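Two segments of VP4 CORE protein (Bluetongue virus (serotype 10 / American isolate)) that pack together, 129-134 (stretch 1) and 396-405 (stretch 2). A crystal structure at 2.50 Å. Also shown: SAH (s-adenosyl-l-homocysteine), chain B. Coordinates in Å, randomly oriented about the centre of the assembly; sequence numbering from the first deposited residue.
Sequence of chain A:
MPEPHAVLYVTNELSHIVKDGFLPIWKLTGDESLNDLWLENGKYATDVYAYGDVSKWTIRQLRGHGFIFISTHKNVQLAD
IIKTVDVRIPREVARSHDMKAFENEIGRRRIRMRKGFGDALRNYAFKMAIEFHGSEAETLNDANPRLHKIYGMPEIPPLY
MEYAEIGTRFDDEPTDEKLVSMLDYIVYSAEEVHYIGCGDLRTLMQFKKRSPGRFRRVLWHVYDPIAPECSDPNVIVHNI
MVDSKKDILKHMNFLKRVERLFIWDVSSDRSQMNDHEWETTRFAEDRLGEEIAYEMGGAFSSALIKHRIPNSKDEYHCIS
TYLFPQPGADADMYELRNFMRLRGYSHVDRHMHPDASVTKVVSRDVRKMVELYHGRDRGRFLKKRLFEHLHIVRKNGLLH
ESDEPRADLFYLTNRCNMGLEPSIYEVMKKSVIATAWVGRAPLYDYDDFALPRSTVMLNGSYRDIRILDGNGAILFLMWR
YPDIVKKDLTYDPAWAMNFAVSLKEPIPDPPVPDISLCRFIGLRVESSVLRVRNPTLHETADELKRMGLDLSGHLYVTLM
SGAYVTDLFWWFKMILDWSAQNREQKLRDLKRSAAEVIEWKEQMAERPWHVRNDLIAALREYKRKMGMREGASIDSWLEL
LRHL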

# COMPACT_ATOMS: atom_id res chain seq x y z
N ALA A 129 -11.65 -7.88 1.84
CA ALA A 129 -12.26 -6.68 2.43
C ALA A 129 -13.05 -5.79 1.47
O ALA A 129 -12.83 -5.81 0.25
N ILE A 130 -13.99 -5.04 2.03
CA ILE A 130 -14.71 -4.00 1.30
C ILE A 130 -14.06 -2.64 1.60
O ILE A 130 -13.77 -1.89 0.68
N GLU A 131 -13.83 -2.34 2.88
CA GLU A 131 -13.32 -1.03 3.30
C GLU A 131 -11.78 -0.96 3.37
O GLU A 131 -11.14 -1.88 3.89
N PHE A 132 -11.22 0.14 2.85
CA PHE A 132 -9.77 0.41 2.93
C PHE A 132 -9.50 1.76 3.55
O PHE A 132 -9.98 2.79 3.05
N HIS A 133 -8.74 1.77 4.64
CA HIS A 133 -8.41 3.01 5.32
C HIS A 133 -6.94 3.43 5.15
O HIS A 133 -6.09 2.61 4.79
N GLY A 134 -6.68 4.72 5.36
CA GLY A 134 -5.39 5.35 5.11
C GLY A 134 -4.96 5.24 3.65
O GLY A 134 -3.77 5.06 3.36
N ASN A 396 -11.22 9.46 9.06
CA ASN A 396 -10.17 9.00 9.95
C ASN A 396 -10.42 7.56 10.40
O ASN A 396 -11.36 7.27 11.14
N GLY A 397 -9.53 6.68 9.96
CA GLY A 397 -9.64 5.25 10.20
C GLY A 397 -9.91 4.88 11.64
O GLY A 397 -10.73 4.00 11.90
N LEU A 398 -9.23 5.57 12.56
CA LEU A 398 -9.34 5.28 13.99
C LEU A 398 -10.72 5.63 14.53
O LEU A 398 -11.17 5.04 15.50
N LEU A 399 -11.38 6.59 13.89
CA LEU A 399 -12.67 7.09 14.39
C LEU A 399 -13.86 6.54 13.62
O LEU A 399 -15.00 6.77 14.00
N HIS A 400 -13.59 5.82 12.54
CA HIS A 400 -14.64 5.29 11.70
C HIS A 400 -15.13 3.94 12.22
O HIS A 400 -14.35 3.00 12.39
N GLU A 401 -16.43 3.86 12.51
CA GLU A 401 -17.06 2.58 12.85
C GLU A 401 -17.69 1.99 11.58
O GLU A 401 -18.49 2.64 10.93
N SER A 402 -17.30 0.76 11.25
CA SER A 402 -17.70 0.16 9.98
C SER A 402 -18.68 -1.00 10.11
O SER A 402 -18.73 -1.67 11.14
N ASP A 403 -19.44 -1.23 9.05
CA ASP A 403 -20.39 -2.33 8.98
C ASP A 403 -19.83 -3.47 8.13
O ASP A 403 -20.28 -4.61 8.23
N GLU A 404 -18.85 -3.12 7.29
CA GLU A 404 -18.28 -4.03 6.31
C GLU A 404 -16.88 -4.45 6.76
O GLU A 404 -16.23 -3.71 7.51
N PRO A 405 -16.41 -5.65 6.33
CA PRO A 405 -15.02 -6.01 6.63
C PRO A 405 -14.02 -4.99 6.06
O PRO A 405 -14.17 -4.55 4.93

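This is a small, mostly polar contact in which one backbone carbonyl clamps the two stretches at one end, a buried Glu-131 and two histidines fill the middle, and s-adenosyl-l-homocysteine bridges the other end. The clamp is Pro-405 O, which accepts from Ile-130 N at 2.9 Å and from Glu-131 N at 3.0 Å, so two successive amides share one acceptor. Ile-130 (chi1 m, chi2 p) points toward the other stretch, with CD1 4.2 Å from Pro-405 CG and CG2 3.9 Å from Glu-404 CB.

Glu-131, with chi1 m and chi2 t, also points in and gives up the most surface. Its carboxylate is steadied from its own stretch: His-133 NE2 donates to Glu-131 OE1 at 3.0 Å. Glu-131 OE1 also lies 2.9 Å from Ser-402 CB and, at the edge of the His-400 ring, 3.1 Å from His-400 CE1; neither approach is a hydrogen bond.

His-133 (m) and His-400 (t) meet obliquely, CE1 of the former 3.3 Å from ND1 of the latter. Gly-397 fits beside His-133, where a CB would sit tight against His-133 CB. The ligand's N donates to Gly-134 O (2.9 Å), its N6 to Asn-396 OD1 (3.1 Å), and its N1 accepts from Gly-397 N (3.2 Å).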

# COMPACT_ATOMS: atom_id res chain seq x y z
CB ALA A 129 -11.21 -5.85 3.20
CB ILE A 130 -16.26 -4.01 1.59
CG1 ILE A 130 -16.99 -5.05 0.72
CG2 ILE A 130 -16.89 -2.66 1.33
CD1 ILE A 130 -16.74 -6.47 1.13
CB GLU A 131 -13.90 -0.64 4.66
CG GLU A 131 -15.40 -0.51 4.73
CD GLU A 131 -15.87 0.30 5.93
OE1 GLU A 131 -15.04 0.59 6.81
OE2 GLU A 131 -17.06 0.65 5.99
CB PHE A 132 -9.12 0.31 1.56
CG PHE A 132 -9.05 -1.08 1.06
CD1 PHE A 132 -10.20 -1.71 0.58
CD2 PHE A 132 -7.85 -1.77 1.07
CE1 PHE A 132 -10.15 -3.02 0.12
CE2 PHE A 132 -7.78 -3.09 0.60
CZ PHE A 132 -8.93 -3.71 0.13
CB HIS A 133 -8.83 2.93 6.79
CG HIS A 133 -10.31 2.74 6.96
ND1 HIS A 133 -11.17 3.80 7.14
CD2 HIS A 133 -11.07 1.63 6.95
CE1 HIS A 133 -12.41 3.34 7.24
NE2 HIS A 133 -12.38 2.03 7.13
CB ASN A 396 -10.02 9.93 11.17
CG ASN A 396 -8.77 9.62 12.02
OD1 ASN A 396 -8.30 8.47 12.09
ND2 ASN A 396 -8.24 10.65 12.68
CB LEU A 398 -8.28 6.03 14.79
CG LEU A 398 -6.82 5.89 14.38
CD1 LEU A 398 -6.00 7.05 14.93
CD2 LEU A 398 -6.25 4.55 14.82
CB LEU A 399 -12.68 8.62 14.37
CG LEU A 399 -11.58 9.36 15.14
CD1 LEU A 399 -11.44 10.79 14.63
CD2 LEU A 399 -11.87 9.32 16.64
CB HIS A 400 -14.14 5.18 10.26
CG HIS A 400 -15.16 4.66 9.30
ND1 HIS A 400 -15.23 3.33 8.92
CD2 HIS A 400 -16.16 5.29 8.62
CE1 HIS A 400 -16.23 3.17 8.07
NE2 HIS A 400 -16.80 4.34 7.87
CB GLU A 401 -18.09 2.74 13.97
CG GLU A 401 -18.46 1.42 14.65
CD GLU A 401 -19.08 1.60 16.04
OE1 GLU A 401 -18.59 2.46 16.81
OE2 GLU A 401 -20.04 0.86 16.36
CB SER A 402 -16.48 -0.28 9.18
OG SER A 402 -15.44 -0.74 10.01
CB ASP A 403 -21.71 -1.86 8.37
CG ASP A 403 -22.56 -1.06 9.35
OD1 ASP A 403 -22.50 -1.34 10.57
OD2 ASP A 403 -23.30 -0.16 8.88
CB GLU A 404 -18.20 -3.34 4.95
CG GLU A 404 -19.51 -2.70 4.48
CD GLU A 404 -20.50 -3.72 3.91
OE1 GLU A 404 -20.07 -4.84 3.56
OE2 GLU A 404 -21.70 -3.39 3.82
CB PRO A 405 -14.85 -7.40 6.00
CG PRO A 405 -16.02 -7.62 5.14
CD PRO A 405 -17.12 -6.73 5.61
N SAH B . -2.75 2.36 2.95
CA SAH B . -1.93 2.59 1.72
CB SAH B . -1.04 3.83 1.75
CG SAH B . -0.56 4.38 3.08
SD SAH B . 0.18 6.02 2.85
C SAH B . -1.14 1.36 1.30
O SAH B . -1.65 0.24 1.35
OXT SAH B . 0.01 1.46 0.88
C5' SAH B . -0.50 6.56 4.44
C4' SAH B . -1.73 7.45 4.30
O4' SAH B . -2.62 7.26 5.38
C3' SAH B . -1.37 8.93 4.26
O3' SAH B . -2.17 9.52 3.25
C2' SAH B . -1.81 9.46 5.62
O2' SAH B . -2.28 10.78 5.56
C1' SAH B . -2.96 8.51 5.96
N9 SAH B . -3.23 8.42 7.41
C8 SAH B . -2.30 8.43 8.43
N7 SAH B . -2.96 8.33 9.62
C5 SAH B . -4.29 8.25 9.37
C6 SAH B . -5.41 8.13 10.20
N6 SAH B . -5.26 8.06 11.52
N1 SAH B . -6.68 8.06 9.64
C2 SAH B . -6.83 8.12 8.27
N3 SAH B . -5.73 8.24 7.45
C4 SAH B . -4.47 8.31 7.98